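Local coordinates for protein polysaccharide deacetylase (PDB 6DQ3) that removes N-acetyl groups from the linkage unit that joins streptococcal rhamnopolysaccharides to the cell wall, as a zinc-dependent carbohydrate esterase family 4 enzyme, at residues D77-D82 with N101-L106; I81-V86 with A113-K118; Q131-N136 with A171-R176. All blocks are in the same frame, centred on the assembly; numbering follows the deposited sequence.

Interaction 1: D77-D82 with N101-L106. With ZN (zinc ion), chain D.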
loop_
_atom_site.group_PDB
_atom_site.type_symbol
_atom_site.label_atom_id
_atom_site.label_comp_id
_atom_site.label_asym_id
_atom_site.label_seq_id
_atom_site.Cartn_x
_atom_site.Cartn_y
_atom_site.Cartn_z
ATOM N N ASP A 77 0.861 3.930 -2.432
ATOM C CA ASP A 77 1.604 3.585 -3.636
ATOM C C ASP A 77 2.555 4.706 -4.053
ATOM O O ASP A 77 2.378 5.875 -3.689
ATOM C CB ASP A 77 0.655 3.270 -4.802
ATOM C CG ASP A 77 -0.309 2.142 -4.493
ATOM O OD1 ASP A 77 -0.007 1.314 -3.611
ATOM O OD2 ASP A 77 -1.372 2.078 -5.144
ATOM N N ASP A 78 3.593 4.305 -4.804
ATOM C CA ASP A 78 4.451 5.172 -5.617
ATOM C C ASP A 78 5.607 5.801 -4.846
ATOM O O ASP A 78 6.361 6.610 -5.402
ATOM C CB ASP A 78 3.608 6.269 -6.283
ATOM C CG ASP A 78 2.659 5.731 -7.336
ATOM O OD1 ASP A 78 2.797 4.553 -7.697
ATOM O OD2 ASP A 78 1.760 6.474 -7.787
ATOM N N SER A 79 5.772 5.413 -3.591
ATOM C CA SER A 79 6.915 5.788 -2.760
ATOM C C SER A 79 7.294 7.255 -2.953
ATOM O O SER A 79 8.440 7.600 -3.251
ATOM C CB SER A 79 8.106 4.867 -3.039
ATOM O OG SER A 79 8.293 4.669 -4.431
ATOM N N MET A 80 6.307 8.124 -2.761
ATOM C CA MET A 80 6.496 9.558 -2.907
ATOM C C MET A 80 7.019 10.161 -1.610
ATOM O O MET A 80 6.759 9.655 -0.515
ATOM C CB MET A 80 5.178 10.213 -3.322
ATOM C CG MET A 80 4.702 9.761 -4.702
ATOM S SD MET A 80 3.114 10.438 -5.215
ATOM C CE MET A 80 2.032 9.720 -3.987
ATOM N N ILE A 81 7.775 11.254 -1.746
ATOM C CA ILE A 81 8.494 11.802 -0.602
ATOM C C ILE A 81 7.521 12.335 0.450
ATOM O O ILE A 81 7.849 12.378 1.644
ATOM C CB ILE A 81 9.494 12.875 -1.082
ATOM C CG1 ILE A 81 10.390 13.327 0.074
ATOM C CG2 ILE A 81 8.766 14.060 -1.711
ATOM C CD1 ILE A 81 11.259 12.216 0.635
ATOM N N ASP A 82 6.305 12.721 0.046
ATOM C CA ASP A 82 5.333 13.179 1.032
ATOM C C ASP A 82 4.947 12.070 2.009
ATOM O O ASP A 82 4.437 12.371 3.092
ATOM C CB ASP A 82 4.078 13.765 0.356
ATOM C CG ASP A 82 3.305 12.748 -0.483
ATOM O OD1 ASP A 82 3.751 11.593 -0.632
ATOM O OD2 ASP A 82 2.227 13.115 -0.998
ATOM N N ASN A 101 4.272 0.945 -1.246
ATOM C CA ASN A 101 4.658 0.122 -2.384
ATOM C C ASN A 101 5.605 0.914 -3.274
ATOM O O ASN A 101 5.216 1.930 -3.863
ATOM C CB ASN A 101 3.392 -0.324 -3.103
ATOM C CG ASN A 101 2.472 -1.100 -2.175
ATOM O OD1 ASN A 101 2.914 -2.032 -1.507
ATOM N ND2 ASN A 101 1.209 -0.697 -2.097
ATOM N N VAL A 102 6.841 0.428 -3.384
ATOM C CA VAL A 102 7.975 1.238 -3.809
ATOM C C VAL A 102 8.302 0.992 -5.277
ATOM O O VAL A 102 8.408 -0.160 -5.725
ATOM C CB VAL A 102 9.213 0.959 -2.938
ATOM C CG1 VAL A 102 10.405 1.786 -3.436
ATOM C CG2 VAL A 102 8.925 1.228 -1.467
ATOM N N ILE A 103 8.494 2.086 -6.012
ATOM C CA ILE A 103 9.014 2.064 -7.373
ATOM C C ILE A 103 10.534 2.108 -7.249
ATOM O O ILE A 103 11.120 3.174 -7.056
ATOM C CB ILE A 103 8.483 3.238 -8.196
ATOM C CG1 ILE A 103 6.954 3.272 -8.155
ATOM C CG2 ILE A 103 8.989 3.170 -9.626
ATOM C CD1 ILE A 103 6.351 4.542 -8.741
ATOM N N THR A 104 11.184 0.947 -7.362
ATOM C CA THR A 104 12.582 0.877 -6.947
ATOM C C THR A 104 13.497 1.664 -7.874
ATOM O O THR A 104 14.537 2.157 -7.431
ATOM C CB THR A 104 13.045 -0.576 -6.850
ATOM O OG1 THR A 104 12.909 -1.226 -8.118
ATOM C CG2 THR A 104 12.218 -1.314 -5.802
ATOM N N GLY A 105 13.132 1.801 -9.151
ATOM C CA GLY A 105 13.983 2.530 -10.077
ATOM C C GLY A 105 14.160 3.994 -9.713
ATOM O O GLY A 105 15.252 4.550 -9.862
ATOM N N LEU A 106 13.087 4.646 -9.258
ATOM C CA LEU A 106 13.196 6.052 -8.873
ATOM C C LEU A 106 14.107 6.221 -7.663
ATOM O O LEU A 106 14.889 7.177 -7.595
ATOM C CB LEU A 106 11.811 6.627 -8.587
ATOM C CG LEU A 106 10.927 6.825 -9.818
ATOM C CD1 LEU A 106 9.463 6.951 -9.446
ATOM C CD2 LEU A 106 11.384 8.053 -10.612
HETATM ZN ZN ZN D . 1.684 3.398 -8.991
HETATM O O HOH W 1 0.721 5.361 -9.935
HETATM O O HOH W 2 10.827 5.302 -5.349
#
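D77 OD1 takes a hydrogen bond from N101 ND2 at 2.8 Å, nearly straight at 169°. The amide and carboxylate lie side by side and point the same way, their planes 40° apart, and the acceptor sits almost in the amide plane of N101. The other carboxylate oxygen, OD2, faces R212 in a salt bridge, which leaves the aspartate held at both oxygens. One residue on, the backbones of the two parallel strand ends join: D78 N donates to N101 O over 3.0 Å, in a bent bond. The chain then turns, and S79 sends its hydroxyl to the other segment. Its chi1 of 45° sets OG between the backbone N and the carbonyl carbon, where it accepts from I103 N at 3.0 Å; a water hydrogen-bonded to that hydroxyl donates to I103 O, its oxygen 2.7 Å from I103 O. I103 lies alongside D78, its CD1 3.7 Å from D78 OD1, an apolar flank to the oxygen that binds zinc at 2.1 Å. D78 OD2 does not coordinate the metal but receives a hydrogen bond from the zinc-bound water. H133 and H137 complete the protein's share of this metal site. The contact closes a beta-alpha-beta unit: strands 71-77 and 98-102 run parallel, helix 81-93 connects them, and V102 packs against M120 of helix 117-124 and F130 of strand 128-132.

Interaction 2: I81-V86 with A113-K118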
loop_
_atom_site.group_PDB
_atom_site.type_symbol
_atom_site.label_atom_id
_atom_site.label_comp_id
_atom_site.label_asym_id
_atom_site.label_seq_id
_atom_site.Cartn_x
_atom_site.Cartn_y
_atom_site.Cartn_z
ATOM N N ILE A 81 7.775 11.254 -1.746
ATOM C CA ILE A 81 8.494 11.802 -0.602
ATOM C C ILE A 81 7.521 12.335 0.450
ATOM O O ILE A 81 7.849 12.378 1.644
ATOM C CB ILE A 81 9.494 12.875 -1.082
ATOM C CG1 ILE A 81 10.390 13.327 0.074
ATOM C CG2 ILE A 81 8.766 14.060 -1.711
ATOM C CD1 ILE A 81 11.259 12.216 0.635
ATOM N N ASP A 82 6.305 12.721 0.046
ATOM C CA ASP A 82 5.333 13.179 1.032
ATOM C C ASP A 82 4.947 12.070 2.009
ATOM O O ASP A 82 4.437 12.371 3.092
ATOM C CB ASP A 82 4.078 13.765 0.356
ATOM C CG ASP A 82 3.305 12.748 -0.483
ATOM O OD1 ASP A 82 3.751 11.593 -0.632
ATOM O OD2 ASP A 82 2.227 13.115 -0.998
ATOM N N PHE A 83 5.179 10.796 1.669
ATOM C CA PHE A 83 4.937 9.739 2.648
ATOM C C PHE A 83 5.878 9.882 3.840
ATOM O O PHE A 83 5.474 9.681 4.991
ATOM C CB PHE A 83 5.085 8.352 2.008
ATOM C CG PHE A 83 4.829 7.226 2.971
ATOM C CD1 PHE A 83 3.535 6.826 3.267
ATOM C CD2 PHE A 83 5.884 6.589 3.610
ATOM C CE1 PHE A 83 3.300 5.799 4.171
ATOM C CE2 PHE A 83 5.653 5.564 4.508
ATOM C CZ PHE A 83 4.363 5.172 4.792
ATOM N N TYR A 84 7.133 10.254 3.587
ATOM C CA TYR A 84 8.082 10.484 4.672
ATOM C C TYR A 84 7.881 11.843 5.334
ATOM O O TYR A 84 7.973 11.955 6.564
ATOM C CB TYR A 84 9.507 10.373 4.136
ATOM C CG TYR A 84 10.590 10.648 5.145
ATOM C CD1 TYR A 84 10.902 9.720 6.126
ATOM C CD2 TYR A 84 11.333 11.822 5.092
ATOM C CE1 TYR A 84 11.903 9.959 7.041
ATOM C CE2 TYR A 84 12.341 12.068 6.001
ATOM C CZ TYR A 84 12.621 11.134 6.975
ATOM O OH TYR A 84 13.622 11.369 7.886
ATOM N N ASN A 85 7.624 12.889 4.543
ATOM C CA ASN A 85 7.554 14.230 5.112
ATOM C C ASN A 85 6.233 14.494 5.822
ATOM O O ASN A 85 6.199 15.248 6.799
ATOM C CB ASN A 85 7.735 15.301 4.031
ATOM C CG ASN A 85 9.151 15.377 3.498
ATOM O OD1 ASN A 85 10.116 15.054 4.192
ATOM N ND2 ASN A 85 9.282 15.828 2.256
ATOM N N VAL A 86 5.139 13.909 5.344
ATOM C CA VAL A 86 3.813 14.270 5.829
ATOM C C VAL A 86 3.128 13.080 6.493
ATOM O O VAL A 86 2.759 13.149 7.670
ATOM C CB VAL A 86 2.960 14.837 4.677
ATOM C CG1 VAL A 86 1.617 15.329 5.185
ATOM C CG2 VAL A 86 3.709 15.960 3.958
ATOM N N ALA A 113 11.860 13.423 -5.710
ATOM C CA ALA A 113 10.431 13.285 -5.476
ATOM C C ALA A 113 10.061 11.976 -4.793
ATOM O O ALA A 113 8.874 11.763 -4.522
ATOM C CB ALA A 113 9.675 13.395 -6.805
ATOM N N ASN A 114 11.022 11.104 -4.489
ATOM C CA ASN A 114 10.698 9.773 -4.000
ATOM C C ASN A 114 11.532 9.396 -2.783
ATOM O O ASN A 114 12.569 9.998 -2.493
ATOM C CB ASN A 114 10.897 8.728 -5.103
ATOM C CG ASN A 114 9.993 8.968 -6.291
ATOM O OD1 ASN A 114 10.348 9.693 -7.225
ATOM N ND2 ASN A 114 8.807 8.373 -6.255
ATOM N N LEU A 115 11.041 8.385 -2.068
ATOM C CA LEU A 115 11.687 7.924 -0.850
ATOM C C LEU A 115 13.107 7.457 -1.136
ATOM O O LEU A 115 13.406 6.917 -2.204
ATOM C CB LEU A 115 10.889 6.777 -0.231
ATOM C CG LEU A 115 9.435 7.060 0.135
ATOM C CD1 LEU A 115 8.764 5.789 0.641
ATOM C CD2 LEU A 115 9.332 8.147 1.182
ATOM N N THR A 116 13.983 7.666 -0.162
ATOM C CA THR A 116 15.354 7.187 -0.222
ATOM C C THR A 116 15.500 5.931 0.634
ATOM O O THR A 116 14.670 5.641 1.499
ATOM C CB THR A 116 16.329 8.254 0.277
ATOM O OG1 THR A 116 16.220 8.343 1.702
ATOM C CG2 THR A 116 16.035 9.608 -0.344
ATOM N N LEU A 117 16.590 5.195 0.405
ATOM C CA LEU A 117 16.846 4.006 1.213
ATOM C C LEU A 117 17.038 4.369 2.680
ATOM O O LEU A 117 16.550 3.663 3.570
ATOM C CB LEU A 117 18.073 3.259 0.701
ATOM C CG LEU A 117 17.930 2.505 -0.615
ATOM C CD1 LEU A 117 19.324 2.036 -1.053
ATOM C CD2 LEU A 117 16.973 1.342 -0.517
ATOM N N LYS A 118 17.762 5.459 2.954
ATOM C CA LYS A 118 17.981 5.868 4.336
ATOM C C LYS A 118 16.657 6.150 5.032
ATOM O O LYS A 118 16.462 5.771 6.193
ATOM C CB LYS A 118 18.889 7.099 4.377
ATOM C CG LYS A 118 19.270 7.566 5.775
ATOM C CD LYS A 118 20.251 8.736 5.711
ATOM C CE LYS A 118 20.576 9.277 7.100
ATOM N NZ LYS A 118 21.512 10.441 7.056
#
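I81 and A113 meet through a backbone bond, I81 N to A113 O at 3.0 Å, near the N-terminal turn of helix 81-93, the crossover helix of a beta-alpha-beta unit, beside the loop that leads into helix 117-124. The donor stands above the carbonyl plane, 44° out of it, and the bond is bent to 146°. The branched I81 side chain lies over the same peptide: CG2, set between the backbone N and the carbonyl carbon, comes within 3.6 Å of A113 O. Next to this polar link, L115 reaches the first turn of the helix with both methyls. L115 CD1 approaches the F83 ring obliquely, 4.2 Å from F83 CD2, and the other methyl turns to Y84.

Further out, the aromatic residues are placed by other elements. F83 meets F76 edge to face and packs on M128 and F130, and Y84 OH is hydrogen-bonded to E122 of helix 117-124. The N114 amide is held at both ends, OD1 by S111 OG and ND2 by S79 O, and T116 serves as N-cap of helix 117-124. In the apolar part of the contact, the closest approach is L115 CD2 to Y84 CB, 3.7 Å.

Interaction 3: Q131-N136 with A171-R176. With ZN (zinc ion), chain D; ACT (acetate ion), chain C; EDO (1,2-ethanediol), chain H.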
loop_
_atom_site.group_PDB
_atom_site.type_symbol
_atom_site.label_atom_id
_atom_site.label_comp_id
_atom_site.label_asym_id
_atom_site.label_seq_id
_atom_site.Cartn_x
_atom_site.Cartn_y
_atom_site.Cartn_z
ATOM N N GLN A 131 7.031 -2.489 0.350
ATOM C CA GLN A 131 6.769 -3.609 -0.528
ATOM C C GLN A 131 6.971 -3.168 -1.978
ATOM O O GLN A 131 7.505 -2.087 -2.258
ATOM C CB GLN A 131 5.366 -4.158 -0.244
ATOM C CG GLN A 131 5.153 -4.603 1.214
ATOM C CD GLN A 131 6.046 -5.764 1.630
ATOM O OE1 GLN A 131 6.146 -6.765 0.927
ATOM N NE2 GLN A 131 6.708 -5.627 2.775
ATOM N N ASP A 132 6.555 -4.021 -2.911
ATOM C CA ASP A 132 6.978 -3.890 -4.297
ATOM C C ASP A 132 5.978 -3.124 -5.148
ATOM O O ASP A 132 4.764 -3.308 -5.029
ATOM C CB ASP A 132 7.204 -5.278 -4.899
ATOM C CG ASP A 132 7.866 -5.219 -6.249
ATOM O OD1 ASP A 132 7.157 -4.999 -7.252
ATOM O OD2 ASP A 132 9.099 -5.369 -6.295
ATOM N N HIS A 133 6.509 -2.252 -6.016
ATOM C CA HIS A 133 5.705 -1.545 -7.006
ATOM C C HIS A 133 6.439 -1.475 -8.342
ATOM O O HIS A 133 6.311 -0.491 -9.076
ATOM C CB HIS A 133 5.335 -0.150 -6.496
ATOM C CG HIS A 133 4.088 0.416 -7.107
ATOM N ND1 HIS A 133 3.010 -0.361 -7.479
ATOM C CD2 HIS A 133 3.743 1.694 -7.385
ATOM C CE1 HIS A 133 2.063 0.415 -7.976
ATOM N NE2 HIS A 133 2.484 1.668 -7.930
ATOM N N THR A 134 7.211 -2.526 -8.653
ATOM C CA THR A 134 8.005 -2.704 -9.866
ATOM C C THR A 134 9.217 -1.780 -9.904
ATOM O O THR A 134 9.371 -0.893 -9.055
ATOM C CB THR A 134 7.185 -2.492 -11.148
ATOM O OG1 THR A 134 7.023 -1.091 -11.397
ATOM C CG2 THR A 134 5.828 -3.177 -11.069
ATOM N N VAL A 135 10.085 -1.989 -10.896
ATOM C CA VAL A 135 11.266 -1.148 -11.055
ATOM C C VAL A 135 10.903 0.167 -11.730
ATOM O O VAL A 135 11.213 1.249 -11.222
ATOM C CB VAL A 135 12.355 -1.890 -11.855
ATOM C CG1 VAL A 135 13.577 -0.987 -12.038
ATOM C CG2 VAL A 135 12.739 -3.200 -11.192
ATOM N N ASN A 136 10.234 0.100 -12.882
ATOM C CA ASN A 136 10.002 1.270 -13.714
ATOM C C ASN A 136 8.534 1.663 -13.829
ATOM O O ASN A 136 8.220 2.613 -14.551
ATOM C CB ASN A 136 10.593 1.019 -15.109
ATOM C CG ASN A 136 12.105 0.824 -15.077
ATOM O OD1 ASN A 136 12.853 1.746 -14.737
ATOM N ND2 ASN A 136 12.560 -0.373 -15.441
ATOM N N ALA A 171 1.998 -4.247 -5.422
ATOM C CA ALA A 171 0.882 -3.481 -5.968
ATOM C C ALA A 171 1.139 -3.300 -7.460
ATOM O O ALA A 171 2.190 -2.785 -7.846
ATOM C CB ALA A 171 0.742 -2.120 -5.278
ATOM N N TYR A 172 0.198 -3.731 -8.296
ATOM C CA TYR A 172 0.390 -3.629 -9.745
ATOM C C TYR A 172 0.211 -2.183 -10.192
ATOM O O TYR A 172 -0.761 -1.533 -9.785
ATOM C CB TYR A 172 -0.589 -4.543 -10.483
ATOM C CG TYR A 172 -0.559 -5.942 -9.925
ATOM C CD1 TYR A 172 0.592 -6.712 -10.011
ATOM C CD2 TYR A 172 -1.659 -6.476 -9.274
ATOM C CE1 TYR A 172 0.643 -7.965 -9.475
ATOM C CE2 TYR A 172 -1.620 -7.741 -8.743
ATOM C CZ TYR A 172 -0.464 -8.481 -8.842
ATOM O OH TYR A 172 -0.411 -9.743 -8.312
ATOM N N PRO A 173 1.122 -1.641 -11.006
ATOM C CA PRO A 173 0.967 -0.250 -11.451
ATOM C C PRO A 173 -0.367 -0.029 -12.144
ATOM O O PRO A 173 -0.744 -0.761 -13.065
ATOM C CB PRO A 173 2.155 -0.043 -12.398
ATOM C CG PRO A 173 3.204 -0.968 -11.847
ATOM C CD PRO A 173 2.436 -2.194 -11.384
ATOM N N SER A 174 -1.086 0.988 -11.676
ATOM C CA SER A 174 -2.395 1.374 -12.196
ATOM C C SER A 174 -3.428 0.262 -12.058
ATOM O O SER A 174 -4.497 0.319 -12.678
ATOM C CB SER A 174 -2.276 1.826 -13.656
ATOM O OG SER A 174 -1.429 2.959 -13.746
ATOM N N GLY A 175 -3.144 -0.732 -11.221
ATOM C CA GLY A 175 -4.068 -1.820 -11.007
ATOM C C GLY A 175 -4.217 -2.763 -12.176
ATOM O O GLY A 175 -5.173 -3.538 -12.212
ATOM N N ARG A 176 -3.295 -2.725 -13.129
ATOM C CA ARG A 176 -3.415 -3.500 -14.359
ATOM C C ARG A 176 -2.635 -4.802 -14.250
ATOM O O ARG A 176 -1.463 -4.809 -13.862
ATOM C CB ARG A 176 -2.915 -2.686 -15.550
ATOM C CG ARG A 176 -3.685 -1.400 -15.773
ATOM C CD ARG A 176 -3.189 -0.667 -17.004
ATOM N NE ARG A 176 -3.710 0.695 -17.056
ATOM C CZ ARG A 176 -3.394 1.582 -17.993
ATOM N NH1 ARG A 176 -2.553 1.251 -18.962
ATOM N NH2 ARG A 176 -3.918 2.800 -17.958
HETATM ZN ZN ZN D . 1.684 3.398 -8.991
HETATM C C ACT C . -0.779 2.689 -8.648
HETATM O O ACT C . -0.431 3.564 -7.830
HETATM O OXT ACT C . -0.181 2.385 -9.698
HETATM C CH3 ACT C . -1.982 1.958 -8.326
HETATM C C1 EDO H . 13.677 6.044 -12.802
HETATM O O1 EDO H . 14.171 7.178 -13.520
HETATM C C2 EDO H . 13.439 4.888 -13.770
HETATM O O2 EDO H . 13.112 3.728 -13.005
HETATM O O HOH W 1 0.721 5.361 -9.935
#
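The H133 imidazole stands with its edge to A171, and the two ring nitrogens serve different partners. ND1 donates to A171 O at 2.6 Å, with the acceptor only 6° out of the ring plane, although the donor itself stands 46° above the plane of that carbonyl. NE2 binds zinc at 2.2 Å. Chi1 of H133 (-155°) sets CG anti to the backbone N, and the CB of A171 lies 3.6 Å from ND1. Beside it, T134 and P173 reach toward each other tip to tip, CG2 of the threonine 3.5 Å from CG of the proline. The backbone that carries these groups is tied down where strand 128-132 ends: A171 N donates to D132 O in a nearly straight bond, and D132 OD1 accepts from T134 N in an Asx turn. The carboxylate's other oxygen is bonded to S155 of helix 145-162.

Past P173 the loop reaches the acetate on the zinc shared with D78 and H137. This ion binds the metal through both oxygens, and its OXT also accepts from S174 N at 2.6 Å, in an almost straight bond, while H15 bonds the acetate too. The A171 carbonyl at ND1 and the zinc at NE2 together fix the rotation of the imidazole, and the carbonyl's negative end would probably make NE2 a stronger donor to zinc; the acetate, probably from the crystallisation liquor, is chemically the acid product of deacetylation and may mimic its position.

How the interactions relate
Interactions 1 and 2 start from the same stretch and overlap, and interaction 3 follows both along the chain. The first two share I81 and D82 and have centres about 8 Å apart; S79 O, probably hydrogen-bonded to L115 N, ties them together. Interaction 3, centred about 10 Å from interaction 1, joins it through the neighbouring parallel strands 98-102 and 128-132. Interactions 2 and 3 do not touch, with about 17 Å between centres and about 8 Å between nearest atoms. The general lesson is familiar: loops at the ends of parallel strands 71-77 and 128-132, with 98-102 between them in the sheet, bring D78 and H133 to one zinc, while helix 81-93 is shared by interactions 1 and 2.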